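Local coordinates for protein GphF (Cystobacter violaceus, PDB 6MFC) that probably catalyses decarboxylation of an acyl substrate during the initiation of polyketide biosynthesis, with a GNAT-type acetyltransferase fold turned to this use, at residues A[38-42]-A[78-83]; A[84-88]-A[101-107]; A[129-134]-A[186-190]. One frame throughout, in Å; residues are numbered along the deposited sequence.

How the contacts relate
From the N terminus, contact 1 comes first: it closes a loop of 35 residues holding helix 55-64 and strand 70-74, and lays helix 36-46 on strand 77-87. The same strand continues straight into contact 2, where the 12-residue excursion after it is closed by residues 101-107 before the chain enters strand 111-119. Contact 3 closes the last loop, of 51 residues with strand 148-153 inside it, and joins helices 128-140 and 182-190. The three follow in series, none within another. Contacts 1 and 3 meet through the sheet, since Leu-132 packs on Gly-80, Ala-81 and Thr-82, whereas contacts 2 and 3 do not touch.

Contact 1. Residues A[38-42]-A[78-83]; sequences ALCAL and IVGATY
Leu-42 and Leu-39 of helix 36-46 press onto Ile-78 and Ala-81 of strand 77-87, a helix-on-sheet layer of the GNAT fold in which residues 38-42 run at 81° to residues 78-83. Leu-42 shows how such a layer is filled. Its CB lies beside the carbonyl oxygen of Ile-78. Because CG stands opposite the backbone N (chi1 176°), the fork opens over the strand. One branch, CD1, reaches the Val-79 carbonyl, with Leu-42 CD1 3.6 Å from Val-79 O; the other settles on the next inward-facing residue, Leu-42 CD2 being 3.6 Å from Ala-81 CB. The two methyls thus span the strand lengthwise, on one side of it, at the classic beta bulge of Val-79 and Gly-80, which both face Leu-72 of strand 70-74. Leu-39 CD2 reaches the same methyl of Ala-81 (3.8 Å to CB), and Ala-38 CB meets the tip of Ile-78 at CD1. Leu-39 runs antiparallel beside Tyr-83, with Leu-39 CB 3.5 Å from Tyr-83 OH and CD1 at the ring edge; Arg-61 makes a cation-pi contact with that ring. A water in the ring plane accepts from Tyr-83 OH at 2.8 Å and donates to Leu-39 O at 2.9 Å.

Contact 2. Residues A[84-88]-A[101-107]; sequences AQRIA and LAGLHDP
In the connection between strands 77-87 and 111-119, a loop with a 3-10 turn at 102-104 folds back on the end of the first strand, where Gln-85, Arg-86 and Ile-87 receive it. Gln-85 makes the side-chain bond. Its CG sits between the backbone N and the carbonyl carbon (chi1 70°), and the extended chain beyond carries the amide to the carbonyl of Leu-101. Gln-85 NE2 donates to Leu-101 O at 2.9 Å (151° at the hydrogen); the acceptor lies in the amide plane, but the donor stands well above the plane of the Leu-101 carbonyl. Leu-104 N reaches that oxygen from the other face, so two donors grip it. A backbone bond from Asp-106 N to Arg-86 O follows, modelled shorter than such a bond should be and so of doubtful length, and the edge of the His-105 ring comes to the same oxygen, CD2 lying 3.2 Å from Arg-86 O. Between these bonds Ile-87 and Leu-104 lie side by side, with Ile-87 CG2 3.7 Å from Leu-104 CB. Arg-86 extends alongside the loop; its CD is 3.3 Å from Pro-107 O, which lies over one face of the guanidinium, while NE and NH2 bond to the carbonyls of Gly-109 and Pro-144. With Gln-85 NE2 donating to Leu-101 O and Gln-113 OE1, and OE1 accepting from Arg-60 NH2, the orientation of the amide is probably set, and the arginine's positive charge is probably offset by the carbonyl dipoles of Gly-109 and Pro-144.

Contact 3. Residues A[129-134]-A[186-190]; sequences GSLLLE and FHLGH
Leu-133 of helix 128-140 reaches across to Phe-186 and His-190 of helix 182-190 and puts a single methyl over both rings, a CH-pi packing at a helix-helix contact. The leucine projects toward the other helix and, with its CG turned away from its own N (chi1 176°), leads with CD2. Leu-133 CD2 lies 4.0 Å from the centroid of the Phe-186 ring and 3.7 Å from that of His-190, in each case above a face. Phe-186 and His-190 each come to meet it from the second helix. Phe-186 brings its ring edge to the start of the facing segment: Phe-186 CZ is 3.3 Å from Gly-129 O, and the N of Ser-130 also lies close to the ring plane. In His-190, CG lies beside the backbone N (chi1 -79°), a turn that folds the ring back along its helix and lets His-190 ND1 donate to Phe-186 O at 2.8 Å, which pins the ring. The rim beyond faces the first helix, with Ser-130 CB 3.5 Å from His-190 NE2, and the bent Glu-134 chain brings its carboxylate to the ring edge, OE2 nearest His-190 CD2, the two planes 32° apart. Beneath, the pair rests on the sheet: Leu-133 touches Leu-117 of strand 111-119, while His-187, hydrogen-bonded to His-217, and His-190 both pack against strand 212-218.

Contact 1. Residues A[38-42]-A[78-83]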
ATOM      1  N   ALA A  38      17.199   1.686  -8.008  1.00 71.91           N
ATOM      2  CA  ALA A  38      16.289   2.824  -8.000  1.00 74.88           C
ATOM      3  C   ALA A  38      15.123   2.593  -7.049  1.00 77.18           C
ATOM      4  O   ALA A  38      14.676   3.526  -6.372  1.00 93.86           O
ATOM      5  CB  ALA A  38      15.781   3.101  -9.415  1.00 66.26           C
ATOM      6  N   LEU A  39      14.619   1.357  -6.984  1.00 82.52           N
ATOM      7  CA  LEU A  39      13.523   1.054  -6.071  1.00 71.39           C
ATOM      8  C   LEU A  39      13.946   1.219  -4.617  1.00 70.31           C
ATOM      9  O   LEU A  39      13.141   1.637  -3.778  1.00 78.96           O
ATOM     10  CB  LEU A  39      13.007  -0.363  -6.323  1.00 61.44           C
ATOM     11  CG  LEU A  39      12.386  -0.613  -7.699  1.00 59.78           C
ATOM     12  CD1 LEU A  39      11.897  -2.049  -7.829  1.00 60.28           C
ATOM     13  CD2 LEU A  39      11.258   0.371  -7.969  1.00 59.65           C
ATOM     14  N   CYS A  40      15.204   0.902  -4.302  1.00 65.41           N
ATOM     15  CA  CYS A  40      15.710   1.160  -2.958  1.00 67.56           C
ATOM     16  C   CYS A  40      15.884   2.653  -2.715  1.00 76.45           C
ATOM     17  O   CYS A  40      15.601   3.146  -1.617  1.00 72.93           O
ATOM     18  CB  CYS A  40      17.032   0.424  -2.743  1.00 68.75           C
ATOM     19  SG  CYS A  40      16.895  -1.377  -2.719  1.00 80.13           S
ATOM     20  N   ALA A  41      16.354   3.386  -3.730  1.00 78.46           N
ATOM     21  CA  ALA A  41      16.508   4.831  -3.593  1.00 75.34           C
ATOM     22  C   ALA A  41      15.159   5.511  -3.401  1.00 74.29           C
ATOM     23  O   ALA A  41      15.021   6.406  -2.559  1.00 76.40           O
ATOM     24  CB  ALA A  41      17.228   5.398  -4.816  1.00 83.08           C
ATOM     25  N   LEU A  42      14.154   5.104  -4.181  1.00 68.53           N
ATOM     26  CA  LEU A  42      12.810   5.635  -3.987  1.00 72.33           C
ATOM     27  C   LEU A  42      12.272   5.266  -2.611  1.00 81.30           C
ATOM     28  O   LEU A  42      11.574   6.063  -1.972  1.00 81.51           O
ATOM     29  CB  LEU A  42      11.880   5.116  -5.083  1.00 64.15           C
ATOM     30  CG  LEU A  42      10.412   5.524  -4.958  1.00 64.16           C
ATOM     31  CD1 LEU A  42      10.260   7.030  -5.113  1.00 61.14           C
ATOM     32  CD2 LEU A  42       9.557   4.782  -5.971  1.00 62.47           C
ATOM     33  N   ILE A  78      12.679   6.763 -11.808  1.00 87.11           N
ATOM     34  CA  ILE A  78      11.588   6.046 -11.152  1.00 82.85           C
ATOM     35  C   ILE A  78      11.128   6.899  -9.973  1.00 79.04           C
ATOM     36  O   ILE A  78      11.712   6.849  -8.890  1.00 74.15           O
ATOM     37  CB  ILE A  78      12.011   4.645 -10.706  1.00 77.91           C
ATOM     38  CG1 ILE A  78      12.507   3.831 -11.902  1.00 76.04           C
ATOM     39  CG2 ILE A  78      10.855   3.934 -10.015  1.00 70.94           C
ATOM     40  CD1 ILE A  78      12.845   2.400 -11.567  1.00 74.16           C
ATOM     41  N   VAL A  79      10.078   7.695 -10.185  1.00 80.04           N
ATOM     42  CA  VAL A  79       9.492   8.488  -9.109  1.00 83.35           C
ATOM     43  C   VAL A  79       8.308   7.793  -8.450  1.00 72.28           C
ATOM     44  O   VAL A  79       7.817   8.281  -7.421  1.00 72.42           O
ATOM     45  CB  VAL A  79       9.062   9.884  -9.607  1.00 77.98           C
ATOM     46  CG1 VAL A  79      10.264  10.652 -10.126  1.00 72.93           C
ATOM     47  CG2 VAL A  79       7.992   9.762 -10.683  1.00 80.48           C
ATOM     48  N   GLY A  80       7.838   6.678  -9.004  1.00 76.48           N
ATOM     49  CA  GLY A  80       6.724   5.949  -8.429  1.00 80.00           C
ATOM     50  C   GLY A  80       6.850   4.449  -8.594  1.00 83.63           C
ATOM     51  O   GLY A  80       7.306   3.972  -9.637  1.00 89.83           O
ATOM     52  N   ALA A  81       6.449   3.694  -7.573  1.00 79.42           N
ATOM     53  CA  ALA A  81       6.541   2.241  -7.596  1.00 73.73           C
ATOM     54  C   ALA A  81       5.369   1.636  -6.836  1.00 69.99           C
ATOM     55  O   ALA A  81       5.010   2.107  -5.753  1.00 62.99           O
ATOM     56  CB  ALA A  81       7.862   1.755  -6.987  1.00 70.00           C
ATOM     57  N   THR A  82       4.779   0.588  -7.409  1.00 71.92           N
ATOM     58  CA  THR A  82       3.682  -0.138  -6.784  1.00 77.44           C
ATOM     59  C   THR A  82       3.995  -1.626  -6.792  1.00 79.66           C
ATOM     60  O   THR A  82       4.372  -2.180  -7.829  1.00 81.34           O
ATOM     61  CB  THR A  82       2.357   0.126  -7.505  1.00 84.38           C
ATOM     62  OG1 THR A  82       1.954   1.481  -7.284  1.00104.00           O
ATOM     63  CG2 THR A  82       1.280  -0.807  -6.986  1.00 87.39           C
ATOM     64  N   TYR A  83       3.839  -2.268  -5.637  1.00 69.63           N
ATOM     65  CA  TYR A  83       4.048  -3.699  -5.491  1.00 65.33           C
ATOM     66  C   TYR A  83       2.730  -4.377  -5.144  1.00 67.00           C
ATOM     67  O   TYR A  83       1.888  -3.807  -4.445  1.00 80.37           O
ATOM     68  CB  TYR A  83       5.084  -3.998  -4.408  1.00 70.51           C
ATOM     69  CG  TYR A  83       6.351  -3.187  -4.535  1.00 71.43           C
ATOM     70  CD1 TYR A  83       7.422  -3.651  -5.286  1.00 65.84           C
ATOM     71  CD2 TYR A  83       6.478  -1.960  -3.900  1.00 67.59           C
ATOM     72  CE1 TYR A  83       8.586  -2.914  -5.401  1.00 65.16           C
ATOM     73  CE2 TYR A  83       7.637  -1.215  -4.010  1.00 80.04           C
ATOM     74  CZ  TYR A  83       8.689  -1.696  -4.762  1.00 80.39           C
ATOM     75  OH  TYR A  83       9.845  -0.957  -4.874  1.00 86.31           O
TER
HETATM   76  O   HOH W   1      10.229   1.402  -3.415  1.00 65.74           O

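Contact 2. Residues A[84-88]-A[101-107]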
ATOM      1  N   ALA A  84       2.559  -5.603  -5.634  1.00 62.63           N
ATOM      2  CA  ALA A  84       1.332  -6.339  -5.372  1.00 65.77           C
ATOM      3  C   ALA A  84       1.582  -7.829  -5.550  1.00 81.86           C
ATOM      4  O   ALA A  84       2.455  -8.239  -6.319  1.00 81.81           O
ATOM      5  CB  ALA A  84       0.193  -5.878  -6.288  1.00 57.26           C
ATOM      6  N   GLN A  85       0.805  -8.629  -4.825  1.00 82.54           N
ATOM      7  CA  GLN A  85       0.813 -10.075  -4.984  1.00 77.19           C
ATOM      8  C   GLN A  85      -0.616 -10.582  -4.874  1.00 77.66           C
ATOM      9  O   GLN A  85      -1.479  -9.943  -4.268  1.00 80.58           O
ATOM     10  CB  GLN A  85       1.707 -10.771  -3.947  1.00 74.68           C
ATOM     11  CG  GLN A  85       1.177 -10.747  -2.524  1.00 75.36           C
ATOM     12  CD  GLN A  85       2.127 -11.406  -1.541  1.00 79.05           C
ATOM     13  OE1 GLN A  85       3.244 -11.781  -1.896  1.00 74.56           O
ATOM     14  NE2 GLN A  85       1.685 -11.552  -0.296  1.00 81.38           N
ATOM     15  N   ARG A  86      -0.858 -11.739  -5.479  1.00 77.02           N
ATOM     16  CA  ARG A  86      -2.189 -12.328  -5.528  1.00 69.53           C
ATOM     17  C   ARG A  86      -2.361 -13.271  -4.343  1.00 75.86           C
ATOM     18  O   ARG A  86      -1.578 -14.213  -4.175  1.00 90.14           O
ATOM     19  CB  ARG A  86      -2.394 -13.066  -6.850  1.00 62.46           C
ATOM     20  CG  ARG A  86      -3.833 -13.432  -7.156  1.00 68.54           C
ATOM     21  CD  ARG A  86      -3.991 -13.785  -8.625  1.00 74.76           C
ATOM     22  NE  ARG A  86      -5.384 -14.018  -8.991  1.00 88.27           N
ATOM     23  CZ  ARG A  86      -5.818 -14.107 -10.243  1.00100.05           C
ATOM     24  NH1 ARG A  86      -4.970 -13.977 -11.253  1.00101.98           N
ATOM     25  NH2 ARG A  86      -7.104 -14.320 -10.487  1.00110.53           N
ATOM     26  N   ILE A  87      -3.373 -13.010  -3.516  1.00 68.48           N
ATOM     27  CA  ILE A  87      -3.645 -13.848  -2.353  1.00 76.78           C
ATOM     28  C   ILE A  87      -5.047 -14.430  -2.469  1.00 87.36           C
ATOM     29  O   ILE A  87      -5.762 -14.165  -3.441  1.00 88.37           O
ATOM     30  CB  ILE A  87      -3.476 -13.061  -1.040  1.00 71.98           C
ATOM     31  CG1 ILE A  87      -4.568 -12.002  -0.904  1.00 75.90           C
ATOM     32  CG2 ILE A  87      -2.102 -12.414  -0.978  1.00 62.50           C
ATOM     33  CD1 ILE A  87      -4.448 -11.157   0.347  1.00 75.85           C
ATOM     34  N   ALA A  88      -5.448 -15.224  -1.473  1.00 93.82           N
ATOM     35  CA  ALA A  88      -6.731 -15.919  -1.534  1.00102.19           C
ATOM     36  C   ALA A  88      -7.893 -14.933  -1.583  1.00 95.80           C
ATOM     37  O   ALA A  88      -8.713 -14.961  -2.508  1.00 96.68           O
ATOM     38  CB  ALA A  88      -6.869 -16.863  -0.339  1.00107.51           C
ATOM     39  N   LEU A 101       4.485 -11.646   5.208  1.00 56.91           N
ATOM     40  CA  LEU A 101       3.427 -11.512   4.215  1.00 72.41           C
ATOM     41  C   LEU A 101       3.594 -12.394   2.987  1.00 76.20           C
ATOM     42  O   LEU A 101       2.610 -12.607   2.271  1.00 72.63           O
ATOM     43  CB  LEU A 101       3.309 -10.053   3.746  1.00 60.98           C
ATOM     44  CG  LEU A 101       2.523  -9.099   4.646  1.00 69.08           C
ATOM     45  CD1 LEU A 101       2.386  -7.738   3.983  1.00 53.65           C
ATOM     46  CD2 LEU A 101       1.155  -9.677   4.984  1.00 67.61           C
ATOM     47  N   ALA A 102       4.799 -12.906   2.720  1.00 70.81           N
ATOM     48  CA  ALA A 102       5.006 -13.680   1.499  1.00 66.14           C
ATOM     49  C   ALA A 102       4.206 -14.976   1.506  1.00 71.28           C
ATOM     50  O   ALA A 102       3.833 -15.479   0.439  1.00 63.79           O
ATOM     51  CB  ALA A 102       6.493 -13.976   1.306  1.00 70.61           C
ATOM     52  N   GLY A 103       3.922 -15.525   2.691  1.00 70.89           N
ATOM     53  CA  GLY A 103       3.196 -16.781   2.787  1.00 60.73           C
ATOM     54  C   GLY A 103       1.769 -16.719   2.282  1.00 67.85           C
ATOM     55  O   GLY A 103       1.169 -17.768   2.026  1.00 74.41           O
ATOM     56  N   LEU A 104       1.211 -15.517   2.132  1.00 72.00           N
ATOM     57  CA  LEU A 104      -0.157 -15.370   1.656  1.00 76.28           C
ATOM     58  C   LEU A 104      -0.284 -15.528   0.147  1.00 83.01           C
ATOM     59  O   LEU A 104      -1.412 -15.579  -0.356  1.00 91.82           O
ATOM     60  CB  LEU A 104      -0.718 -14.003   2.058  1.00 72.27           C
ATOM     61  CG  LEU A 104      -0.754 -13.644   3.544  1.00 70.22           C
ATOM     62  CD1 LEU A 104      -1.456 -12.307   3.748  1.00 65.16           C
ATOM     63  CD2 LEU A 104      -1.429 -14.739   4.350  1.00 70.23           C
ATOM     64  N   HIS A 105       0.830 -15.608  -0.576  1.00 80.57           N
ATOM     65  CA  HIS A 105       0.790 -15.605  -2.032  1.00 80.68           C
ATOM     66  C   HIS A 105       0.009 -16.803  -2.559  1.00 82.64           C
ATOM     67  O   HIS A 105       0.393 -17.955  -2.337  1.00 79.58           O
ATOM     68  CB  HIS A 105       2.209 -15.607  -2.597  1.00 80.86           C
ATOM     69  CG  HIS A 105       2.264 -15.468  -4.086  1.00 88.04           C
ATOM     70  ND1 HIS A 105       3.304 -15.961  -4.844  1.00 87.88           N
ATOM     71  CD2 HIS A 105       1.405 -14.888  -4.958  1.00 88.39           C
ATOM     72  CE1 HIS A 105       3.082 -15.693  -6.119  1.00 90.00           C
ATOM     73  NE2 HIS A 105       1.937 -15.042  -6.215  1.00 91.04           N
ATOM     74  N   ASP A 106      -1.088 -16.523  -3.257  1.00 85.69           N
ATOM     75  CA  ASP A 106      -1.914 -17.550  -3.890  1.00 95.24           C
ATOM     76  C   ASP A 106      -2.131 -17.153  -5.344  1.00 98.54           C
ATOM     77  O   ASP A 106      -2.971 -16.282  -5.633  1.00102.91           O
ATOM     78  CB  ASP A 106      -3.244 -17.715  -3.164  1.00106.16           C
ATOM     79  CG  ASP A 106      -4.103 -18.818  -3.759  1.00120.26           C
ATOM     80  OD1 ASP A 106      -3.575 -19.633  -4.545  1.00123.30           O
ATOM     81  OD2 ASP A 106      -5.310 -18.866  -3.441  1.00126.38           O
ATOM     82  N   PRO A 107      -1.398 -17.756  -6.283  1.00 99.22           N
ATOM     83  CA  PRO A 107      -1.575 -17.393  -7.700  1.00 97.38           C
ATOM     84  C   PRO A 107      -2.976 -17.643  -8.227  1.00104.21           C
ATOM     85  O   PRO A 107      -3.379 -16.996  -9.202  1.00103.83           O
ATOM     86  CB  PRO A 107      -0.542 -18.273  -8.418  1.00 92.59           C
ATOM     87  CG  PRO A 107       0.475 -18.597  -7.369  1.00 89.35           C
ATOM     88  CD  PRO A 107      -0.294 -18.710  -6.088  1.00 93.26           C
TER

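Contact 3. Residues A[129-134]-A[186-190]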
ATOM      1  N   GLY A 129       0.346   9.875  -7.302  1.00 95.03           N
ATOM      2  CA  GLY A 129      -0.151   8.827  -6.424  1.00 91.35           C
ATOM      3  C   GLY A 129      -1.486   8.273  -6.878  1.00 83.67           C
ATOM      4  O   GLY A 129      -1.671   7.057  -6.975  1.00 77.12           O
ATOM      5  N   SER A 130      -2.438   9.162  -7.169  1.00 82.26           N
ATOM      6  CA  SER A 130      -3.737   8.726  -7.662  1.00 83.62           C
ATOM      7  C   SER A 130      -3.642   8.081  -9.037  1.00 86.99           C
ATOM      8  O   SER A 130      -4.515   7.284  -9.396  1.00 89.98           O
ATOM      9  CB  SER A 130      -4.706   9.907  -7.707  1.00 88.77           C
ATOM     10  OG  SER A 130      -4.251  10.902  -8.607  1.00107.44           O
ATOM     11  N   LEU A 131      -2.606   8.404  -9.813  1.00 91.14           N
ATOM     12  CA  LEU A 131      -2.445   7.783 -11.123  1.00 90.20           C
ATOM     13  C   LEU A 131      -2.042   6.320 -10.986  1.00 90.45           C
ATOM     14  O   LEU A 131      -2.608   5.445 -11.652  1.00 95.24           O
ATOM     15  CB  LEU A 131      -1.415   8.551 -11.949  1.00 89.07           C
ATOM     16  CG  LEU A 131      -1.110   7.959 -13.328  1.00 85.78           C
ATOM     17  CD1 LEU A 131      -2.367   7.906 -14.181  1.00 84.90           C
ATOM     18  CD2 LEU A 131      -0.015   8.744 -14.031  1.00 81.91           C
ATOM     19  N   LEU A 132      -1.064   6.034 -10.123  1.00 80.25           N
ATOM     20  CA  LEU A 132      -0.636   4.653  -9.920  1.00 85.32           C
ATOM     21  C   LEU A 132      -1.762   3.806  -9.343  1.00 93.03           C
ATOM     22  O   LEU A 132      -1.965   2.660  -9.762  1.00 92.27           O
ATOM     23  CB  LEU A 132       0.589   4.604  -9.005  1.00 85.92           C
ATOM     24  CG  LEU A 132       1.932   5.063  -9.577  1.00 88.02           C
ATOM     25  CD1 LEU A 132       3.022   4.941  -8.523  1.00 79.84           C
ATOM     26  CD2 LEU A 132       2.294   4.264 -10.821  1.00 87.01           C
ATOM     27  N   LEU A 133      -2.506   4.353  -8.378  1.00 92.66           N
ATOM     28  CA  LEU A 133      -3.600   3.605  -7.769  1.00 85.22           C
ATOM     29  C   LEU A 133      -4.670   3.266  -8.800  1.00 88.91           C
ATOM     30  O   LEU A 133      -5.041   2.099  -8.964  1.00 92.94           O
ATOM     31  CB  LEU A 133      -4.200   4.401  -6.610  1.00 87.43           C
ATOM     32  CG  LEU A 133      -5.427   3.777  -5.944  1.00 85.39           C
ATOM     33  CD1 LEU A 133      -5.104   2.391  -5.411  1.00 67.38           C
ATOM     34  CD2 LEU A 133      -5.949   4.672  -4.832  1.00 85.87           C
ATOM     35  N   GLU A 134      -5.175   4.280  -9.508  1.00 90.55           N
ATOM     36  CA  GLU A 134      -6.175   4.035 -10.541  1.00100.12           C
ATOM     37  C   GLU A 134      -5.631   3.183 -11.679  1.00105.09           C
ATOM     38  O   GLU A 134      -6.416   2.547 -12.390  1.00110.51           O
ATOM     39  CB  GLU A 134      -6.709   5.361 -11.085  1.00114.83           C
ATOM     40  CG  GLU A 134      -7.738   6.032 -10.186  1.00128.70           C
ATOM     41  CD  GLU A 134      -9.052   5.273 -10.132  1.00135.50           C
ATOM     42  OE1 GLU A 134      -9.309   4.461 -11.046  1.00137.43           O
ATOM     43  OE2 GLU A 134      -9.828   5.488  -9.176  1.00135.20           O
ATOM     44  N   PHE A 186      -6.744   8.661   0.974  1.00 94.69           N
ATOM     45  CA  PHE A 186      -6.257   8.324  -0.360  1.00 86.38           C
ATOM     46  C   PHE A 186      -7.002   7.123  -0.927  1.00 81.29           C
ATOM     47  O   PHE A 186      -7.412   7.129  -2.095  1.00 76.98           O
ATOM     48  CB  PHE A 186      -4.751   8.055  -0.309  1.00 82.22           C
ATOM     49  CG  PHE A 186      -4.164   7.611  -1.619  1.00 82.82           C
ATOM     50  CD1 PHE A 186      -4.049   8.496  -2.677  1.00 92.92           C
ATOM     51  CD2 PHE A 186      -3.712   6.313  -1.787  1.00 83.33           C
ATOM     52  CE1 PHE A 186      -3.505   8.092  -3.882  1.00 95.38           C
ATOM     53  CE2 PHE A 186      -3.165   5.905  -2.988  1.00 89.08           C
ATOM     54  CZ  PHE A 186      -3.062   6.795  -4.038  1.00 93.27           C
ATOM     55  N   HIS A 187      -7.199   6.085  -0.112  1.00 85.23           N
ATOM     56  CA  HIS A 187      -7.948   4.920  -0.568  1.00 83.98           C
ATOM     57  C   HIS A 187      -9.449   5.126  -0.414  1.00 91.35           C
ATOM     58  O   HIS A 187     -10.223   4.732  -1.294  1.00101.72           O
ATOM     59  CB  HIS A 187      -7.499   3.675   0.195  1.00 80.05           C
ATOM     60  CG  HIS A 187      -6.084   3.276  -0.082  1.00 84.71           C
ATOM     61  ND1 HIS A 187      -5.726   2.519  -1.178  1.00 87.54           N
ATOM     62  CD2 HIS A 187      -4.937   3.526   0.594  1.00 87.93           C
ATOM     63  CE1 HIS A 187      -4.419   2.321  -1.166  1.00 86.27           C
ATOM     64  NE2 HIS A 187      -3.917   2.921  -0.101  1.00 87.69           N
ATOM     65  N   LEU A 188      -9.876   5.739   0.693  1.00 92.46           N
ATOM     66  CA  LEU A 188     -11.294   6.031   0.878  1.00 95.11           C
ATOM     67  C   LEU A 188     -11.812   6.954  -0.217  1.00 91.09           C
ATOM     68  O   LEU A 188     -12.945   6.799  -0.687  1.00 97.92           O
ATOM     69  CB  LEU A 188     -11.529   6.654   2.254  1.00 78.79           C
ATOM     70  CG  LEU A 188     -11.055   5.871   3.480  1.00 88.10           C
ATOM     71  CD1 LEU A 188     -11.209   6.710   4.740  1.00 88.27           C
ATOM     72  CD2 LEU A 188     -11.810   4.559   3.612  1.00 79.63           C
ATOM     73  N   GLY A 189     -10.993   7.920  -0.640  1.00 82.45           N
ATOM     74  CA  GLY A 189     -11.425   8.848  -1.668  1.00 86.70           C
ATOM     75  C   GLY A 189     -11.660   8.189  -3.011  1.00100.89           C
ATOM     76  O   GLY A 189     -12.525   8.625  -3.776  1.00115.89           O
ATOM     77  N   HIS A 190     -10.906   7.134  -3.320  1.00 91.45           N
ATOM     78  CA  HIS A 190     -11.081   6.472  -4.606  1.00 99.16           C
ATOM     79  C   HIS A 190     -12.231   5.473  -4.586  1.00114.36           C
ATOM     80  O   HIS A 190     -12.843   5.222  -5.630  1.00136.35           O
ATOM     81  CB  HIS A 190      -9.776   5.794  -5.032  1.00 90.31           C
ATOM     82  CG  HIS A 190      -8.773   6.741  -5.618  1.00 95.98           C
ATOM     83  ND1 HIS A 190      -7.993   7.574  -4.845  1.00 94.72           N
ATOM     84  CD2 HIS A 190      -8.440   7.002  -6.905  1.00 93.43           C
ATOM     85  CE1 HIS A 190      -7.216   8.300  -5.629  1.00 90.29           C
ATOM     86  NE2 HIS A 190      -7.467   7.973  -6.884  1.00 91.37           N
TER